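Local coordinates for fructose 1-phosphate kinase (Staphylococcus aureus, PDB 2JG5), which probably catalyses the ATP-dependent phosphorylation of fructose 1-phosphate to fructose 1,6-bisphosphate and, as a LacC-type PfkB kinase, may also phosphorylate tagatose 6-phosphate, at residues Lys33-Gly37 with Lys38-Val42; Asp69-Asn73 with Ser74-Ser78; Pro106-Thr109 with Ser110-Glu114; Asp284-Arg288 with Asp289-Lys293; Glu292-Lys295 with Ser296-Ile300. One frame throughout, in Å; residues are numbered along the deposited sequence.

Interaction 1: Lys33-Gly37 with Lys38-Val42; sequences KFAGG and KGINV
One backbone hydrogen bond joins Asn41 to Gly37 across the change from strand to helix: Asn41 N gives its hydrogen to Gly37 O at 2.9 Å and 157°, closing the first turn of helix 38-48. Gly37 is the N-cap and has no side chain to bond with; it caps through its backbone, its carbonyl taking the bond. Its phi of 126° is one that glycine takes readily, since a CB there would run into the preceding carbonyl oxygen. Van der Waals contact is made mainly by Ile40, whose branches separate: CD1 lies 3.3 Å from Gly36 O, while a chi1 of -72° sets CG1 beside the backbone N and leaves CG2 anti to it, 3.5 Å from Ala35 O. The Ala35 methyl approaches the same branch, CB to CG2 at 4.1 Å. The polar ends of the helix residues turn to partners outside the junction. Lys38 NZ forms salt bridges with Asp249 and Asp161, and Asn41 ND2 bonds to Asp249, tying the first turn to the start of helix 247-260. Strand 25-36 belongs to the lid sheet, whose Lys33 pairs with Asp86 of the second subunit. The Gly-Gly-Lys-Gly-x-Asn run matches the N-terminal PfkB signature, whose diglycine in ribokinase relatives is the hinge between lid and alpha/beta core; a like role is probable here.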
loop_
_atom_site.group_PDB
_atom_site.type_symbol
_atom_site.label_atom_id
_atom_site.label_comp_id
_atom_site.label_asym_id
_atom_site.label_seq_id
_atom_site.Cartn_x
_atom_site.Cartn_y
_atom_site.Cartn_z
ATOM N N LYS A 33 6.526 -7.184 -0.390
ATOM C CA LYS A 33 6.320 -6.250 -1.480
ATOM C C LYS A 33 7.437 -6.384 -2.470
ATOM O O LYS A 33 8.589 -6.572 -2.083
ATOM C CB LYS A 33 6.364 -4.816 -0.950
ATOM C CG LYS A 33 5.224 -4.420 -0.062
ATOM C CD LYS A 33 5.328 -2.937 0.269
ATOM C CE LYS A 33 4.469 -2.594 1.432
ATOM N NZ LYS A 33 5.020 -3.209 2.670
ATOM N N PHE A 34 7.107 -6.266 -3.749
ATOM C CA PHE A 34 8.144 -6.076 -4.762
ATOM C C PHE A 34 7.738 -5.142 -5.906
ATOM O O PHE A 34 6.575 -4.783 -6.046
ATOM C CB PHE A 34 8.675 -7.420 -5.278
ATOM C CG PHE A 34 7.613 -8.357 -5.791
ATOM C CD1 PHE A 34 7.208 -8.308 -7.128
ATOM C CD2 PHE A 34 7.063 -9.330 -4.958
ATOM C CE1 PHE A 34 6.243 -9.202 -7.632
ATOM C CE2 PHE A 34 6.104 -10.227 -5.442
ATOM C CZ PHE A 34 5.683 -10.161 -6.785
ATOM N N ALA A 35 8.716 -4.725 -6.701
ATOM C CA ALA A 35 8.446 -3.928 -7.878
ATOM C C ALA A 35 7.941 -4.844 -8.989
ATOM O O ALA A 35 8.672 -5.707 -9.478
ATOM C CB ALA A 35 9.701 -3.192 -8.309
ATOM N N GLY A 36 6.681 -4.662 -9.373
ATOM C CA GLY A 36 6.101 -5.408 -10.486
ATOM C C GLY A 36 5.827 -4.572 -11.721
ATOM O O GLY A 36 5.942 -3.350 -11.702
ATOM N N GLY A 37 5.430 -5.254 -12.790
ATOM C CA GLY A 37 5.227 -4.647 -14.092
ATOM C C GLY A 37 6.052 -5.419 -15.090
ATOM O O GLY A 37 7.122 -5.934 -14.755
ATOM N N LYS A 38 5.562 -5.500 -16.322
ATOM C CA LYS A 38 6.183 -6.368 -17.335
ATOM C C LYS A 38 7.623 -5.951 -17.658
ATOM O O LYS A 38 8.550 -6.745 -17.485
ATOM C CB LYS A 38 5.303 -6.479 -18.591
ATOM C CG LYS A 38 4.071 -7.371 -18.382
ATOM C CD LYS A 38 3.161 -7.459 -19.612
ATOM C CE LYS A 38 3.774 -8.303 -20.730
ATOM N NZ LYS A 38 3.924 -9.749 -20.370
ATOM N N GLY A 39 7.806 -4.700 -18.081
ATOM C CA GLY A 39 9.137 -4.170 -18.375
ATOM C C GLY A 39 10.085 -4.261 -17.194
ATOM O O GLY A 39 11.265 -4.566 -17.360
ATOM N N ILE A 40 9.561 -4.036 -15.993
ATOM C CA ILE A 40 10.355 -4.186 -14.769
ATOM C C ILE A 40 10.839 -5.630 -14.596
ATOM O O ILE A 40 12.015 -5.870 -14.288
ATOM C CB ILE A 40 9.587 -3.689 -13.534
ATOM C CG1 ILE A 40 9.498 -2.163 -13.560
ATOM C CG2 ILE A 40 10.252 -4.165 -12.234
ATOM C CD1 ILE A 40 8.637 -1.590 -12.424
ATOM N N ASN A 41 9.935 -6.582 -14.820
ATOM C CA ASN A 41 10.271 -7.995 -14.736
ATOM C C ASN A 41 11.334 -8.364 -15.780
ATOM O O ASN A 41 12.275 -9.102 -15.483
ATOM C CB ASN A 41 9.012 -8.860 -14.883
ATOM C CG ASN A 41 8.214 -8.993 -13.572
ATOM O OD1 ASN A 41 8.551 -8.397 -12.535
ATOM N ND2 ASN A 41 7.157 -9.798 -13.616
ATOM N N VAL A 42 11.192 -7.833 -16.994
ATOM C CA VAL A 42 12.206 -8.044 -18.021
ATOM C C VAL A 42 13.570 -7.552 -17.498
ATOM O O VAL A 42 14.564 -8.273 -17.574
ATOM C CB VAL A 42 11.844 -7.370 -19.400
ATOM C CG1 VAL A 42 12.859 -7.746 -20.461
ATOM C CG2 VAL A 42 10.476 -7.784 -19.873
#

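Interaction 2: Asp69-Asn73 with Ser74-Ser78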
loop_
_atom_site.group_PDB
_atom_site.type_symbol
_atom_site.label_atom_id
_atom_site.label_comp_id
_atom_site.label_asym_id
_atom_site.label_seq_id
_atom_site.Cartn_x
_atom_site.Cartn_y
_atom_site.Cartn_z
ATOM N N ASP A 69 13.997 2.755 -5.523
ATOM C CA ASP A 69 14.909 2.217 -4.503
ATOM C C ASP A 69 15.061 0.697 -4.597
ATOM O O ASP A 69 16.165 0.172 -4.440
ATOM C CB ASP A 69 14.477 2.638 -3.089
ATOM C CG ASP A 69 14.589 4.139 -2.860
ATOM O OD1 ASP A 69 14.797 4.892 -3.837
ATOM O OD2 ASP A 69 14.470 4.578 -1.700
ATOM N N THR A 70 13.954 0.006 -4.864
ATOM C CA THR A 70 13.955 -1.443 -5.065
ATOM C C THR A 70 14.833 -1.829 -6.249
ATOM O O THR A 70 15.682 -2.718 -6.131
ATOM C CB THR A 70 12.513 -1.996 -5.230
ATOM O OG1 THR A 70 11.830 -1.904 -3.974
ATOM C CG2 THR A 70 12.511 -3.453 -5.672
ATOM N N LEU A 71 14.639 -1.151 -7.380
ATOM C CA LEU A 71 15.501 -1.369 -8.540
ATOM C C LEU A 71 16.961 -1.039 -8.235
ATOM O O LEU A 71 17.855 -1.810 -8.577
ATOM C CB LEU A 71 15.005 -0.602 -9.777
ATOM C CG LEU A 71 13.705 -1.111 -10.420
ATOM C CD1 LEU A 71 13.382 -0.295 -11.671
ATOM C CD2 LEU A 71 13.774 -2.615 -10.750
ATOM N N ASN A 72 17.195 0.097 -7.583
ATOM C CA ASN A 72 18.555 0.508 -7.224
ATOM C C ASN A 72 19.267 -0.517 -6.345
ATOM O O ASN A 72 20.429 -0.840 -6.583
ATOM C CB ASN A 72 18.556 1.880 -6.544
ATOM C CG ASN A 72 18.230 3.025 -7.506
ATOM O OD1 ASN A 72 18.445 2.929 -8.725
ATOM N ND2 ASN A 72 17.719 4.126 -6.953
ATOM N N ASN A 73 18.561 -1.036 -5.342
ATOM C CA ASN A 73 19.124 -2.062 -4.462
ATOM C C ASN A 73 19.484 -3.318 -5.231
ATOM O O ASN A 73 20.366 -4.070 -4.823
ATOM C CB ASN A 73 18.157 -2.420 -3.331
ATOM C CG ASN A 73 17.901 -1.260 -2.379
ATOM O OD1 ASN A 73 18.580 -0.229 -2.417
ATOM N ND2 ASN A 73 16.902 -1.427 -1.522
ATOM N N SER A 74 18.791 -3.532 -6.346
ATOM C CA SER A 74 19.033 -4.667 -7.227
ATOM C C SER A 74 20.112 -4.374 -8.294
ATOM O O SER A 74 20.431 -5.242 -9.118
ATOM C CB SER A 74 17.722 -5.074 -7.899
ATOM O OG SER A 74 17.724 -6.451 -8.212
ATOM N N ALA A 75 20.670 -3.162 -8.261
ATOM C CA ALA A 75 21.652 -2.695 -9.247
ATOM C C ALA A 75 21.054 -2.588 -10.657
ATOM O O ALA A 75 21.729 -2.850 -11.660
ATOM C CB ALA A 75 22.915 -3.574 -9.240
ATOM N N ILE A 76 19.780 -2.212 -10.721
ATOM C CA ILE A 76 19.137 -1.906 -11.992
ATOM C C ILE A 76 18.852 -0.400 -12.067
ATOM O O ILE A 76 18.267 0.182 -11.149
ATOM C CB ILE A 76 17.860 -2.753 -12.227
ATOM C CG1 ILE A 76 18.201 -4.245 -12.176
ATOM C CG2 ILE A 76 17.232 -2.410 -13.572
ATOM C CD1 ILE A 76 17.029 -5.169 -11.953
ATOM N N GLN A 77 19.296 0.223 -13.154
ATOM C CA GLN A 77 19.094 1.653 -13.364
ATOM C C GLN A 77 17.664 1.922 -13.803
ATOM O O GLN A 77 16.995 1.036 -14.353
ATOM C CB GLN A 77 20.077 2.201 -14.409
ATOM C CG GLN A 77 21.541 2.020 -14.057
ATOM C CD GLN A 77 22.463 2.381 -15.215
ATOM O OE1 GLN A 77 23.082 1.507 -15.840
ATOM N NE2 GLN A 77 22.556 3.675 -15.508
ATOM N N SER A 78 17.199 3.142 -13.541
ATOM C CA SER A 78 15.884 3.587 -13.959
ATOM C C SER A 78 15.884 5.083 -14.258
ATOM O O SER A 78 16.677 5.853 -13.711
ATOM C CB SER A 78 14.819 3.241 -12.911
ATOM O OG SER A 78 14.916 4.074 -11.762
#
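Leu71 O accepts from Ile76 N at 2.9 Å and 164° while Asn72 O takes Ala75 N at 2.9 Å, the paired bonds of a Schellman motif that turns the chain back as helix 61-73 ends. Both donors stand above the plane of their carbonyl, Ala75 N by as much as 66°, because the chain wraps over the end of the helix instead of continuing along it. Ala75 permits this with a positive phi of 65°, a conformation more often taken by glycine. The amide of Ser74, just before, is held loosely, by weak bonds divided between Thr70 O and Leu71 O. Among the side chains, Leu71 and Ile76 make the apolar contact that commonly accompanies this motif, CD2 to CD1 at 4.3 Å. The other Leu71 methyl, CD1, rests on Ser78 CB at 4.0 Å, and its CB packs 3.6 Å from Ile76 O; the one leucine thus reaches from the turn to Ser78, where the strand is beginning. Ser74 CB sits against the carbonyl that the motif uses, 3.3 Å from Leu71 O. The turn joins helix to strand within the beta-alpha-beta unit 58-59, 61-73, 77-82: Leu71 and Ile76 face helix 38-48 through Ile40, Ser43 and Lys47, while Leu71 and Ser78 touch Ala55 of the adjacent parallel strand 54-56.

Interaction 3: Pro106-Thr109 with Ser110-Glu114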
loop_
_atom_site.group_PDB
_atom_site.type_symbol
_atom_site.label_atom_id
_atom_site.label_comp_id
_atom_site.label_asym_id
_atom_site.label_seq_id
_atom_site.Cartn_x
_atom_site.Cartn_y
_atom_site.Cartn_z
ATOM N N PRO A 106 -1.723 5.694 -11.921
ATOM C CA PRO A 106 -1.883 7.132 -11.710
ATOM C C PRO A 106 -2.424 7.790 -12.991
ATOM O O PRO A 106 -2.334 7.195 -14.074
ATOM C CB PRO A 106 -0.452 7.605 -11.461
ATOM C CG PRO A 106 0.420 6.551 -12.107
ATOM C CD PRO A 106 -0.312 5.277 -11.840
ATOM N N HIS A 107 -2.993 8.989 -12.862
ATOM C CA HIS A 107 -3.270 9.802 -14.032
ATOM C C HIS A 107 -1.960 10.315 -14.584
ATOM O O HIS A 107 -1.141 10.896 -13.861
ATOM C CB HIS A 107 -4.201 10.979 -13.734
ATOM C CG HIS A 107 -4.440 11.858 -14.922
ATOM N ND1 HIS A 107 -5.283 11.502 -15.954
ATOM C CD2 HIS A 107 -3.928 13.069 -15.255
ATOM C CE1 HIS A 107 -5.286 12.458 -16.868
ATOM N NE2 HIS A 107 -4.469 13.418 -16.468
ATOM N N ILE A 108 -1.775 10.084 -15.877
ATOM C CA ILE A 108 -0.578 10.506 -16.583
ATOM C C ILE A 108 -0.983 11.534 -17.633
ATOM O O ILE A 108 -1.799 11.236 -18.525
ATOM C CB ILE A 108 0.152 9.290 -17.237
ATOM C CG1 ILE A 108 0.507 8.251 -16.164
ATOM C CG2 ILE A 108 1.409 9.747 -17.990
ATOM C CD1 ILE A 108 0.503 6.826 -16.641
ATOM N N THR A 109 -0.417 12.738 -17.509
ATOM C CA THR A 109 -0.688 13.854 -18.425
ATOM C C THR A 109 -0.040 13.605 -19.787
ATOM O O THR A 109 0.796 12.719 -19.926
ATOM C CB THR A 109 -0.135 15.185 -17.862
ATOM O OG1 THR A 109 1.294 15.107 -17.783
ATOM C CG2 THR A 109 -0.711 15.486 -16.469
ATOM N N SER A 110 -0.410 14.403 -20.782
ATOM C CA SER A 110 0.143 14.272 -22.132
ATOM C C SER A 110 1.588 14.741 -22.166
ATOM O O SER A 110 2.419 14.164 -22.863
ATOM C CB SER A 110 -0.685 15.077 -23.123
ATOM O OG SER A 110 -1.996 14.564 -23.196
ATOM N N THR A 111 1.862 15.780 -21.383
ATOM C CA THR A 111 3.193 16.344 -21.197
ATOM C C THR A 111 4.191 15.321 -20.640
ATOM O O THR A 111 5.358 15.259 -21.075
ATOM C CB THR A 111 3.085 17.591 -20.285
ATOM O OG1 THR A 111 2.647 18.705 -21.070
ATOM C CG2 THR A 111 4.402 17.931 -19.610
ATOM N N GLN A 112 3.727 14.528 -19.673
ATOM C CA GLN A 112 4.527 13.463 -19.093
ATOM C C GLN A 112 4.794 12.337 -20.084
ATOM O O GLN A 112 5.921 11.852 -20.182
ATOM C CB GLN A 112 3.864 12.942 -17.825
ATOM C CG GLN A 112 4.188 13.812 -16.623
ATOM C CD GLN A 112 3.084 13.866 -15.592
ATOM O OE1 GLN A 112 2.104 13.115 -15.651
ATOM N NE2 GLN A 112 3.236 14.774 -14.628
ATOM N N PHE A 113 3.766 11.924 -20.824
ATOM C CA PHE A 113 3.964 10.950 -21.888
ATOM C C PHE A 113 4.950 11.470 -22.946
ATOM O O PHE A 113 5.778 10.709 -23.458
ATOM C CB PHE A 113 2.637 10.534 -22.550
ATOM C CG PHE A 113 2.820 9.490 -23.616
ATOM C CD1 PHE A 113 3.027 8.155 -23.268
ATOM C CD2 PHE A 113 2.842 9.847 -24.966
ATOM C CE1 PHE A 113 3.237 7.196 -24.242
ATOM C CE2 PHE A 113 3.045 8.885 -25.945
ATOM C CZ PHE A 113 3.244 7.564 -25.585
ATOM N N GLU A 114 4.847 12.765 -23.258
ATOM C CA GLU A 114 5.777 13.451 -24.166
ATOM C C GLU A 114 7.226 13.363 -23.679
ATOM O O GLU A 114 8.131 13.119 -24.482
ATOM C CB GLU A 114 5.356 14.911 -24.365
ATOM C CG GLU A 114 4.174 15.074 -25.298
ATOM C CD GLU A 114 3.345 16.338 -25.058
ATOM O OE1 GLU A 114 3.885 17.344 -24.529
ATOM O OE2 GLU A 114 2.140 16.324 -25.431
HETATM O O HOH W 1 0.539 12.995 -13.512
#
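Gln112 bends its own amide back to the start of the helix, where OE1 accepts from Thr109 N at 3.2 Å and from a water at 2.7 Å. That water gives its other hydrogen to His107 O, also at 2.7 Å, so the glutamine oxygen is bridged to the loop two residues before the N-cap. Thr109 N comes in almost straight, at 161°, but from above the amide carbonyl plane of Gln112. The return half of the exchange is Gln112 N to Thr109 OG1 at 3.1 Å. Together they make a capping box, here with glutamine in the place more usually held by glutamate, at the N terminus of helix 110-120. Thr109 OG1 is put over the first turn by a chi1 of 65°, which sets it between the backbone N and the carbonyl carbon; Gln112 CG and CB both lie against it at 3.4 Å. The side chains of the two residues cross obliquely, and the glutamine's NE2 has a weak bond to Asp84. Phe113 N closes the turn proper on Thr109 O at 3.2 Å. Next to the box, Ile108 adds an apolar contact, CG2 to Gln112 CB at 4.0 Å. Ile108 and Phe113 both lean on Phe58 of strand 58-59, and Phe113 also meets helix 143-154 at Ala143 and Gln146.

Interaction 4: Asp284-Arg288 with Asp289-Lys293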
loop_
_atom_site.group_PDB
_atom_site.type_symbol
_atom_site.label_atom_id
_atom_site.label_comp_id
_atom_site.label_asym_id
_atom_site.label_seq_id
_atom_site.Cartn_x
_atom_site.Cartn_y
_atom_site.Cartn_z
ATOM N N ASP A 284 8.665 -16.780 -7.667
ATOM C CA ASP A 284 8.772 -15.511 -8.347
ATOM C C ASP A 284 9.515 -15.702 -9.665
ATOM O O ASP A 284 9.279 -16.681 -10.387
ATOM C CB ASP A 284 9.484 -14.483 -7.457
ATOM C CG ASP A 284 9.042 -13.061 -7.752
ATOM O OD1 ASP A 284 7.877 -12.733 -7.439
ATOM O OD2 ASP A 284 9.847 -12.272 -8.301
ATOM N N LEU A 285 10.408 -14.768 -9.972
ATOM C CA LEU A 285 11.236 -14.848 -11.162
ATOM C C LEU A 285 12.398 -15.805 -10.920
ATOM O O LEU A 285 12.843 -15.994 -9.786
ATOM C CB LEU A 285 11.743 -13.463 -11.547
ATOM C CG LEU A 285 10.685 -12.394 -11.833
ATOM C CD1 LEU A 285 11.375 -11.132 -12.301
ATOM C CD2 LEU A 285 9.694 -12.858 -12.882
ATOM N N ALA A 286 12.894 -16.394 -11.999
ATOM C CA ALA A 286 13.865 -17.476 -11.899
ATOM C C ALA A 286 15.229 -16.999 -11.418
ATOM O O ALA A 286 15.638 -15.871 -11.681
ATOM C CB ALA A 286 13.999 -18.176 -13.236
ATOM N N THR A 287 15.924 -17.876 -10.704
ATOM C CA THR A 287 17.320 -17.652 -10.369
ATOM C C THR A 287 18.165 -18.011 -11.593
ATOM O O THR A 287 17.680 -18.676 -12.518
ATOM C CB THR A 287 17.756 -18.498 -9.144
ATOM O OG1 THR A 287 17.615 -19.893 -9.445
ATOM C CG2 THR A 287 16.910 -18.147 -7.912
ATOM N N ARG A 288 19.416 -17.554 -11.593
ATOM C CA ARG A 288 20.375 -17.845 -12.657
ATOM C C ARG A 288 20.621 -19.343 -12.819
ATOM O O ARG A 288 20.675 -19.843 -13.945
ATOM C CB ARG A 288 21.700 -17.104 -12.405
ATOM C CG ARG A 288 22.740 -17.247 -13.531
ATOM C CD ARG A 288 22.190 -16.742 -14.872
ATOM N NE ARG A 288 23.158 -16.842 -15.960
ATOM C CZ ARG A 288 24.164 -15.990 -16.162
ATOM N NH1 ARG A 288 24.361 -14.956 -15.351
ATOM N NH2 ARG A 288 24.985 -16.181 -17.188
ATOM N N ASP A 289 20.755 -20.048 -11.694
ATOM C CA ASP A 289 21.035 -21.485 -11.697
ATOM C C ASP A 289 19.859 -22.336 -12.154
ATOM O O ASP A 289 20.059 -23.410 -12.712
ATOM C CB ASP A 289 21.522 -21.958 -10.324
ATOM C CG ASP A 289 22.884 -21.392 -9.962
ATOM O OD1 ASP A 289 23.396 -20.527 -10.716
ATOM O OD2 ASP A 289 23.436 -21.812 -8.923
ATOM N N ALA A 290 18.638 -21.861 -11.907
ATOM C CA ALA A 290 17.442 -22.527 -12.429
ATOM C C ALA A 290 17.390 -22.404 -13.950
ATOM O O ALA A 290 17.046 -23.357 -14.645
ATOM C CB ALA A 290 16.179 -21.962 -11.796
ATOM N N ILE A 291 17.752 -21.224 -14.447
ATOM C CA ILE A 291 17.768 -20.943 -15.878
ATOM C C ILE A 291 18.785 -21.828 -16.597
ATOM O O ILE A 291 18.447 -22.466 -17.594
ATOM C CB ILE A 291 18.046 -19.437 -16.165
ATOM C CG1 ILE A 291 16.856 -18.573 -15.716
ATOM C CG2 ILE A 291 18.384 -19.214 -17.653
ATOM C CD1 ILE A 291 17.163 -17.073 -15.570
ATOM N N GLU A 292 20.013 -21.868 -16.084
ATOM C CA GLU A 292 21.100 -22.639 -16.695
ATOM C C GLU A 292 20.823 -24.130 -16.663
ATOM O O GLU A 292 21.053 -24.830 -17.648
ATOM C CB GLU A 292 22.436 -22.364 -16.000
ATOM C CG GLU A 292 22.889 -20.919 -16.066
ATOM C CD GLU A 292 22.974 -20.383 -17.484
ATOM O OE1 GLU A 292 23.285 -21.166 -18.400
ATOM O OE2 GLU A 292 22.740 -19.173 -17.677
ATOM N N LYS A 293 20.333 -24.601 -15.520
ATOM C CA LYS A 293 19.907 -25.984 -15.351
ATOM C C LYS A 293 18.901 -26.338 -16.429
ATOM O O LYS A 293 19.019 -27.380 -17.065
ATOM C CB LYS A 293 19.277 -26.164 -13.969
ATOM C CG LYS A 293 18.916 -27.597 -13.591
ATOM C CD LYS A 293 18.907 -27.757 -12.065
ATOM C CE LYS A 293 20.330 -27.734 -11.479
ATOM N NZ LYS A 293 20.352 -27.807 -9.991
#
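Arg288 reaches one turn along helix 288-295 to Glu292. Its CB lies 3.2 Å from Asp289 N, and CG 3.9 Å from the same amide. CG is anti to the backbone N (chi1 -175°), and a bend at chi2 then swings CD to 3.8 Å from Glu292 OE2. NE delivers the main bond, a salt bridge of 2.9 Å to OE2 at 173°; the oxygen lies in the guanidinium plane but is met on its anti side, with the two flat groups turned 58° apart. CZ and NH2 stay farther from that carboxylate. NH1 has its own salt bridge, to Asp50, so two acids hold the guanidinium. One residue earlier, Thr287 OG1 caps the helix by accepting a weak bond from Ala290 N at 3.3 Å. Ala286 CB packs on Ile291 CG1 at 3.8 Å, and this contact spanning the threonine N-cap, residue N' to N4, is a hydrophobic staple of the kind found at helix N termini; the salt bridge adds an i to i+4 link along the first turn.

Interaction 5: Glu292-Lys295 with Ser296-Ile300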
loop_
_atom_site.group_PDB
_atom_site.type_symbol
_atom_site.label_atom_id
_atom_site.label_comp_id
_atom_site.label_asym_id
_atom_site.label_seq_id
_atom_site.Cartn_x
_atom_site.Cartn_y
_atom_site.Cartn_z
ATOM N N GLU A 292 20.013 -21.868 -16.084
ATOM C CA GLU A 292 21.100 -22.639 -16.695
ATOM C C GLU A 292 20.823 -24.130 -16.663
ATOM O O GLU A 292 21.053 -24.830 -17.648
ATOM C CB GLU A 292 22.436 -22.364 -16.000
ATOM C CG GLU A 292 22.889 -20.919 -16.066
ATOM C CD GLU A 292 22.974 -20.383 -17.484
ATOM O OE1 GLU A 292 23.285 -21.166 -18.400
ATOM O OE2 GLU A 292 22.740 -19.173 -17.677
ATOM N N LYS A 293 20.333 -24.601 -15.520
ATOM C CA LYS A 293 19.907 -25.984 -15.351
ATOM C C LYS A 293 18.901 -26.338 -16.429
ATOM O O LYS A 293 19.019 -27.380 -17.065
ATOM C CB LYS A 293 19.277 -26.164 -13.969
ATOM C CG LYS A 293 18.916 -27.597 -13.591
ATOM C CD LYS A 293 18.907 -27.757 -12.065
ATOM C CE LYS A 293 20.330 -27.734 -11.479
ATOM N NZ LYS A 293 20.352 -27.807 -9.991
ATOM N N ILE A 294 17.939 -25.444 -16.651
ATOM C CA ILE A 294 16.826 -25.713 -17.554
ATOM C C ILE A 294 17.182 -25.666 -19.048
ATOM O O ILE A 294 16.659 -26.467 -19.815
ATOM C CB ILE A 294 15.574 -24.857 -17.213
ATOM C CG1 ILE A 294 14.951 -25.381 -15.914
ATOM C CG2 ILE A 294 14.566 -24.863 -18.364
ATOM C CD1 ILE A 294 13.525 -24.969 -15.686
ATOM N N LYS A 295 18.074 -24.763 -19.458
ATOM C CA LYS A 295 18.433 -24.683 -20.881
ATOM C C LYS A 295 19.274 -25.851 -21.406
ATOM O O LYS A 295 19.287 -26.110 -22.605
ATOM C CB LYS A 295 19.003 -23.311 -21.274
ATOM C CG LYS A 295 20.418 -23.011 -20.882
ATOM C CD LYS A 295 20.636 -21.532 -21.089
ATOM C CE LYS A 295 22.092 -21.193 -21.278
ATOM N NZ LYS A 295 22.257 -19.733 -21.385
ATOM N N SER A 296 19.942 -26.566 -20.505
ATOM C CA SER A 296 20.554 -27.848 -20.846
ATOM C C SER A 296 19.462 -28.840 -21.251
ATOM O O SER A 296 19.720 -29.809 -21.970
ATOM C CB SER A 296 21.324 -28.411 -19.653
ATOM O OG SER A 296 22.138 -27.423 -19.058
ATOM N N GLN A 297 18.237 -28.571 -20.793
ATOM C CA GLN A 297 17.115 -29.489 -20.943
ATOM C C GLN A 297 16.190 -29.098 -22.085
ATOM O O GLN A 297 15.367 -29.898 -22.528
ATOM C CB GLN A 297 16.323 -29.554 -19.638
ATOM C CG GLN A 297 17.113 -30.113 -18.459
ATOM C CD GLN A 297 16.298 -30.148 -17.186
ATOM O OE1 GLN A 297 15.880 -29.108 -16.674
ATOM N NE2 GLN A 297 16.064 -31.350 -16.666
ATOM N N VAL A 298 16.316 -27.858 -22.546
ATOM C CA VAL A 298 15.480 -27.358 -23.627
ATOM C C VAL A 298 16.039 -27.876 -24.945
ATOM O O VAL A 298 17.227 -27.716 -25.241
ATOM C CB VAL A 298 15.382 -25.798 -23.617
ATOM C CG1 VAL A 298 14.625 -25.276 -24.837
ATOM C CG2 VAL A 298 14.718 -25.315 -22.338
ATOM N N THR A 299 15.180 -28.525 -25.718
ATOM C CA THR A 299 15.557 -28.997 -27.044
ATOM C C THR A 299 15.267 -27.937 -28.101
ATOM O O THR A 299 14.240 -27.246 -28.046
ATOM C CB THR A 299 14.835 -30.296 -27.384
ATOM O OG1 THR A 299 15.091 -31.244 -26.343
ATOM C CG2 THR A 299 15.335 -30.864 -28.705
ATOM N N ILE A 300 16.194 -27.816 -29.049
ATOM C CA ILE A 300 16.098 -26.865 -30.156
ATOM C C ILE A 300 16.090 -27.632 -31.469
ATOM O O ILE A 300 16.942 -28.493 -31.700
ATOM C CB ILE A 300 17.275 -25.837 -30.112
ATOM C CG1 ILE A 300 17.094 -24.835 -28.960
ATOM C CG2 ILE A 300 17.496 -25.137 -31.468
ATOM C CD1 ILE A 300 15.751 -24.099 -28.921
#
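Where helix 288-295 gives way to strand 299-303, Ser296 folds its hydroxyl back onto the last turn. OG, beside its own backbone N with a chi1 of -47°, donates to Glu292 O at 3.1 Å, tilted only 18° from the carbonyl plane; a serine thus serves the carbonyl four residues earlier. The backbone beyond tightens to i to i+3 bonds. Gln297 N meets Ile294 O at 2.8 Å, from well above the carbonyl plane, and Val298 N makes a weak bond to Lys295 O at 3.4 Å. Ile294 has apolar and polar neighbours on its two branches: CG2 touches Val298 CG2 at 4.0 Å, while CG1 lies 3.9 Å from Gln297 OE1. Val298 CG2 also sits 3.4 Å from Ile294 O. The Lys295 chain runs extended beyond CG; NZ is hydrogen-bonded to Gln271 of helix 265-280, with a long, weak ion pair to OE1 of Glu292, whose other oxygen is held by Arg288. Pro237 packs against Ile294, Gln297 and Val298, and Ile294 also lies on Ala274 and Thr277. Thr299 then pairs with Val235, where the chain becomes the outermost strand, within this chain, of the antiparallel sheet 214-217, 223-226, 230-235, 299-303. The i to i+3 bonds and the serine hydroxyl bonded four residues back mark a helix C terminus, here leading into a strand.

From the N terminus, interaction 1 turns the lid strand 25-36 into helix 38-48, and interaction 2 ends helix 61-73 and leads into strand 77-82. These two touch: Ala35 packs on Thr70 and Ile40 on Leu71. Interaction 3 begins helix 110-120, with its centre about 20 Å from that of interaction 1. Interactions 4 and 5 start and finish the same short helix, 288-295, sharing Glu292 and Lys293. Interaction 4 comes back to interaction 1 through Phe34 with Asp284 and Asn41 with Leu285, whereas interaction 3 lies across the centre of the chain from both C-terminal contacts. All are local; interactions 1 to 4 follow in series, interaction 5 begins where 4 ends, and none nests.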